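Local coordinates for protein PaaA (Enterobacter agglomerans, PDB 5FF5) that probably acts as a ThiF/E1-like adenylating enzyme in the post-translational Claisen condensation and decarboxylation that build the bicyclic core of the antibiotic pantocin A, at residues A[109-113]-A[124-130]; A[270-275]-A[351-355]. All coordinates share one frame. Numbering follows the deposited sequence.

Contact 1: A[109-113]-A[124-130]; sequences QILQF and FVYQERL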
# COMPACT_ATOMS: atom_id res chain seq x y z
N GLN A 109 14.55 1.64 3.55
CA GLN A 109 14.36 1.43 2.12
C GLN A 109 15.73 1.44 1.46
O GLN A 109 15.96 0.77 0.46
CB GLN A 109 13.46 2.47 1.49
CG GLN A 109 14.16 3.76 1.22
CD GLN A 109 13.25 4.77 0.61
OE1 GLN A 109 12.05 4.79 0.85
NE2 GLN A 109 13.82 5.62 -0.23
N ILE A 110 16.65 2.20 2.04
CA ILE A 110 18.03 2.12 1.62
C ILE A 110 18.56 0.70 1.78
O ILE A 110 19.31 0.23 0.93
CB ILE A 110 18.90 3.10 2.41
CG1 ILE A 110 18.64 4.52 1.91
CG2 ILE A 110 20.35 2.75 2.22
CD1 ILE A 110 19.43 5.62 2.62
N LEU A 111 18.17 0.01 2.86
CA LEU A 111 18.54 -1.40 3.07
C LEU A 111 17.99 -2.27 1.98
O LEU A 111 18.66 -3.17 1.50
CB LEU A 111 18.02 -1.94 4.40
CG LEU A 111 18.53 -1.31 5.69
CD1 LEU A 111 17.94 -2.06 6.84
CD2 LEU A 111 20.04 -1.28 5.74
N GLN A 112 16.76 -2.01 1.57
CA GLN A 112 16.15 -2.77 0.51
C GLN A 112 16.89 -2.64 -0.81
O GLN A 112 17.00 -3.62 -1.54
CB GLN A 112 14.70 -2.35 0.35
CG GLN A 112 14.01 -2.94 -0.84
CD GLN A 112 12.58 -2.44 -0.94
OE1 GLN A 112 11.87 -2.32 0.07
NE2 GLN A 112 12.15 -2.11 -2.16
N PHE A 113 17.40 -1.45 -1.12
CA PHE A 113 18.21 -1.26 -2.34
C PHE A 113 19.49 -2.06 -2.20
O PHE A 113 19.91 -2.75 -3.13
CB PHE A 113 18.57 0.22 -2.59
CG PHE A 113 17.39 1.15 -2.64
CD1 PHE A 113 16.17 0.73 -3.13
CD2 PHE A 113 17.51 2.44 -2.16
CE1 PHE A 113 15.11 1.59 -3.14
CE2 PHE A 113 16.45 3.29 -2.17
CZ PHE A 113 15.25 2.86 -2.64
N PHE A 124 23.63 4.37 -0.92
CA PHE A 124 23.27 5.76 -0.88
C PHE A 124 23.02 6.27 -2.29
O PHE A 124 22.13 7.09 -2.51
CB PHE A 124 24.37 6.58 -0.21
CG PHE A 124 24.40 6.46 1.29
CD1 PHE A 124 23.41 5.78 1.97
CD2 PHE A 124 25.41 7.05 2.03
CE1 PHE A 124 23.44 5.68 3.34
CE2 PHE A 124 25.45 6.96 3.40
CZ PHE A 124 24.46 6.27 4.05
N VAL A 125 23.77 5.75 -3.26
CA VAL A 125 23.66 6.23 -4.62
C VAL A 125 22.24 6.07 -5.12
O VAL A 125 21.70 6.98 -5.73
CB VAL A 125 24.61 5.50 -5.57
CG1 VAL A 125 24.07 5.49 -6.96
CG2 VAL A 125 25.97 6.15 -5.56
N TYR A 126 21.58 4.98 -4.77
CA TYR A 126 20.22 4.78 -5.26
C TYR A 126 19.27 5.87 -4.77
O TYR A 126 18.49 6.41 -5.55
CB TYR A 126 19.69 3.40 -4.85
CG TYR A 126 20.38 2.27 -5.54
CD1 TYR A 126 20.30 2.13 -6.91
CD2 TYR A 126 21.13 1.35 -4.84
CE1 TYR A 126 20.95 1.10 -7.56
CE2 TYR A 126 21.78 0.31 -5.47
CZ TYR A 126 21.68 0.19 -6.84
OH TYR A 126 22.32 -0.84 -7.49
N GLN A 127 19.37 6.20 -3.48
CA GLN A 127 18.54 7.22 -2.86
C GLN A 127 18.85 8.59 -3.47
O GLN A 127 17.97 9.42 -3.61
CB GLN A 127 18.76 7.26 -1.35
CG GLN A 127 17.75 8.09 -0.59
CD GLN A 127 16.36 7.53 -0.72
OE1 GLN A 127 16.15 6.34 -0.54
NE2 GLN A 127 15.40 8.38 -1.06
N GLU A 128 20.11 8.80 -3.81
CA GLU A 128 20.54 10.03 -4.46
C GLU A 128 19.80 10.19 -5.79
O GLU A 128 19.36 11.27 -6.15
CB GLU A 128 22.05 10.01 -4.68
CG GLU A 128 22.83 10.35 -3.44
CD GLU A 128 24.32 10.26 -3.68
OE1 GLU A 128 24.71 10.02 -4.84
OE2 GLU A 128 25.08 10.46 -2.70
N ARG A 129 19.65 9.07 -6.50
CA ARG A 129 18.97 9.03 -7.77
C ARG A 129 17.49 9.39 -7.61
O ARG A 129 16.82 9.80 -8.55
CB ARG A 129 19.13 7.64 -8.40
CG ARG A 129 20.45 7.45 -9.12
CD ARG A 129 20.71 6.02 -9.57
NE ARG A 129 22.10 5.83 -10.01
CZ ARG A 129 22.57 4.71 -10.54
NH1 ARG A 129 21.77 3.68 -10.71
NH2 ARG A 129 23.82 4.61 -10.93
N LEU A 130 16.98 9.23 -6.40
CA LEU A 130 15.61 9.61 -6.11
C LEU A 130 15.55 11.10 -5.79
O LEU A 130 14.63 11.78 -6.21
CB LEU A 130 15.02 8.80 -4.95
CG LEU A 130 14.68 7.32 -5.16
CD1 LEU A 130 14.12 6.72 -3.88
CD2 LEU A 130 13.71 7.13 -6.35
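Two successive helices, 107-116 and 123-131, pack together in the helical region that precedes the first Rossmann strand, 134-138, of this ThiF/E1-like fold. The chain folds back through a short connection, and the axes of the two segments approach to 9.1 Å at 115°, so the helices cross steeply. Ile-110, Phe-113 and Gln-109 present one side of the first helix to the second. At Phe-124 the CA-to-CB bond points away, yet the ring swings back and its CD1 lies 4.0 Å from Ile-110 CD1. Tyr-126 packs instead on Phe-113: Tyr-126 CD2 is 3.6 Å from Phe-113 CB, and the two rings meet obliquely, with centroids 6.0 Å apart. The Tyr-126 hydroxyl is hydrogen-bonded to Asp-117 OD1 and Asp-119 N, in the connection between the two helices. The next residue, Gln-127, brings the polar element into the buried interface. Its OE1 accepts a very short hydrogen bond of 2.5 Å from Gln-109 NE2 and lies at the edge of the Phe-113 ring, 3.5 Å from CE2. Both amide nitrogens, Gln-109 NE2 and Gln-127 NE2, also bond to the carbonyl oxygen of Ser-154, so the glutamine pair is fastened to a third part of the chain. Leu-130 completes the interface and also leans on Ile-344 and Thr-345 of helix 326-345; Leu-130 CD1 lies 3.8 Å from Gln-109 NE2 and 4.2 Å from Phe-113 CZ.

Contact 2: A[270-275]-A[351-355]; sequences VGPIYL and HLVGK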
# COMPACT_ATOMS: atom_id res chain seq x y z
N VAL A 270 -2.09 -1.29 -14.06
CA VAL A 270 -0.99 -0.35 -13.88
C VAL A 270 0.11 -0.48 -14.94
O VAL A 270 0.63 -1.57 -15.19
CB VAL A 270 -0.38 -0.45 -12.48
CG1 VAL A 270 0.87 0.41 -12.39
CG2 VAL A 270 -1.39 0.01 -11.45
N GLY A 271 0.41 0.63 -15.60
CA GLY A 271 1.35 0.62 -16.70
C GLY A 271 0.60 0.57 -17.99
O GLY A 271 -0.64 0.56 -18.00
N PRO A 272 1.33 0.48 -19.10
CA PRO A 272 2.78 0.26 -19.15
C PRO A 272 3.63 1.47 -18.79
O PRO A 272 3.12 2.59 -18.78
CB PRO A 272 3.02 -0.12 -20.61
CG PRO A 272 1.96 0.61 -21.35
CD PRO A 272 0.75 0.62 -20.45
N ILE A 273 4.90 1.22 -18.48
CA ILE A 273 5.88 2.30 -18.38
C ILE A 273 6.52 2.50 -19.74
O ILE A 273 6.93 1.53 -20.37
CB ILE A 273 7.00 1.99 -17.39
CG1 ILE A 273 6.44 1.75 -15.99
CG2 ILE A 273 8.04 3.10 -17.41
CD1 ILE A 273 7.44 1.09 -15.06
N TYR A 274 6.65 3.76 -20.16
CA TYR A 274 7.35 4.09 -21.40
C TYR A 274 8.69 4.75 -21.08
O TYR A 274 8.75 5.82 -20.50
CB TYR A 274 6.51 5.03 -22.26
CG TYR A 274 5.16 4.51 -22.69
CD1 TYR A 274 5.00 3.85 -23.90
CD2 TYR A 274 4.05 4.71 -21.90
CE1 TYR A 274 3.77 3.39 -24.31
CE2 TYR A 274 2.81 4.26 -22.30
CZ TYR A 274 2.67 3.60 -23.51
OH TYR A 274 1.41 3.15 -23.89
N LEU A 275 9.78 4.08 -21.41
CA LEU A 275 11.07 4.63 -21.05
C LEU A 275 11.43 5.85 -21.88
O LEU A 275 12.11 6.74 -21.39
CB LEU A 275 12.13 3.55 -21.19
CG LEU A 275 12.32 2.66 -19.96
CD1 LEU A 275 11.16 2.76 -18.98
CD2 LEU A 275 12.58 1.23 -20.41
N HIS A 351 9.12 -4.80 -13.92
CA HIS A 351 8.31 -5.60 -14.80
C HIS A 351 7.55 -4.78 -15.85
O HIS A 351 7.59 -5.10 -17.04
CB HIS A 351 7.31 -6.39 -13.98
CG HIS A 351 6.85 -7.64 -14.65
ND1 HIS A 351 7.72 -8.56 -15.18
CD2 HIS A 351 5.60 -8.10 -14.91
CE1 HIS A 351 7.04 -9.55 -15.72
NE2 HIS A 351 5.75 -9.29 -15.58
N LEU A 352 6.89 -3.71 -15.40
CA LEU A 352 5.86 -3.04 -16.20
C LEU A 352 6.31 -2.31 -17.47
O LEU A 352 5.47 -1.80 -18.21
CB LEU A 352 5.12 -2.05 -15.32
CG LEU A 352 3.77 -2.58 -14.87
CD1 LEU A 352 3.96 -4.01 -14.43
CD2 LEU A 352 3.20 -1.73 -13.76
N VAL A 353 7.61 -2.30 -17.76
CA VAL A 353 8.07 -1.67 -18.99
C VAL A 353 7.43 -2.41 -20.16
O VAL A 353 7.68 -3.60 -20.38
CB VAL A 353 9.59 -1.69 -19.12
CG1 VAL A 353 9.98 -1.24 -20.51
CG2 VAL A 353 10.22 -0.77 -18.08
N GLY A 354 6.57 -1.72 -20.89
CA GLY A 354 5.93 -2.32 -22.03
C GLY A 354 4.82 -3.30 -21.70
O GLY A 354 4.29 -3.94 -22.61
N LYS A 355 4.47 -3.45 -20.42
CA LYS A 355 3.38 -4.35 -20.03
C LYS A 355 2.27 -3.72 -19.16
O LYS A 355 2.50 -2.77 -18.43
CB LYS A 355 3.95 -5.57 -19.30
CG LYS A 355 4.95 -6.37 -20.09
CD LYS A 355 5.31 -7.65 -19.34
CE LYS A 355 6.43 -8.37 -20.05
NZ LYS A 355 7.70 -7.58 -20.01
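A beta turn docks by a single beta bridge against the end of strand 267-274, in the antiparallel part of the mixed Rossmann-type sheet, between strands 258-263 and 355-360; here the chain returns from helix 326-345 to enter strand 355-360. Ile-273 is bridged with Val-353: its amide N donates to Leu-352 O (3.1 Å, nearly straight), and its carbonyl O receives a weak bond of 3.3 Å from Gly-354 N. The type II turn runs from Leu-352 to Lys-355 and is closed by Lys-355 N bonding to Leu-352 O at 2.9 Å, so one carbonyl serves both the turn and the bridge. Gly-354 occupies the third turn position with positive phi, as type II turns favour. On the strand, a cis peptide joins Gly-271 to Pro-272; a CB on Gly-271 would collide with Lys-355 O and, at phi/psi 98/-177°, would also jam against the preceding carbonyl O. Leu-352 points toward the strand, its CB 3.9 Å from Ile-273 CD1. Val-270 and Ile-273 both press on helix 326-345, whereas Phe-364 of the second subunit packs on Leu-352. Leu-275 CD2 reaches Val-353 CG1 at 3.6 Å beyond the strand end. Leu-352 CD2 makes an apolar contact with Val-270 CG1 at 3.4 Å but is crowded, its 2.9 Å approach to Val-270 O being shorter than a comfortable carbon-oxygen contact.

In the fold
Contact 1 closes before contact 2 opens along the chain, and the two do not touch: their centres are 22 Å apart and their nearest atoms about 12 Å. Helix 326-345 joins them. Val-341, Ile-344 and Thr-345 meet contact 1, while Met-332, Val-336, Gln-339 and Thr-343 meet contact 2, and the chain leaving this helix supplies the 351-355 turn. Both contacts also border the second subunit, through Gln-109, Leu-111 and Gln-112 in contact 1 and His-351 and Leu-352 in contact 2. A glycerol, probably from crystallisation, lies about 4 Å from the Ile-110 side chain.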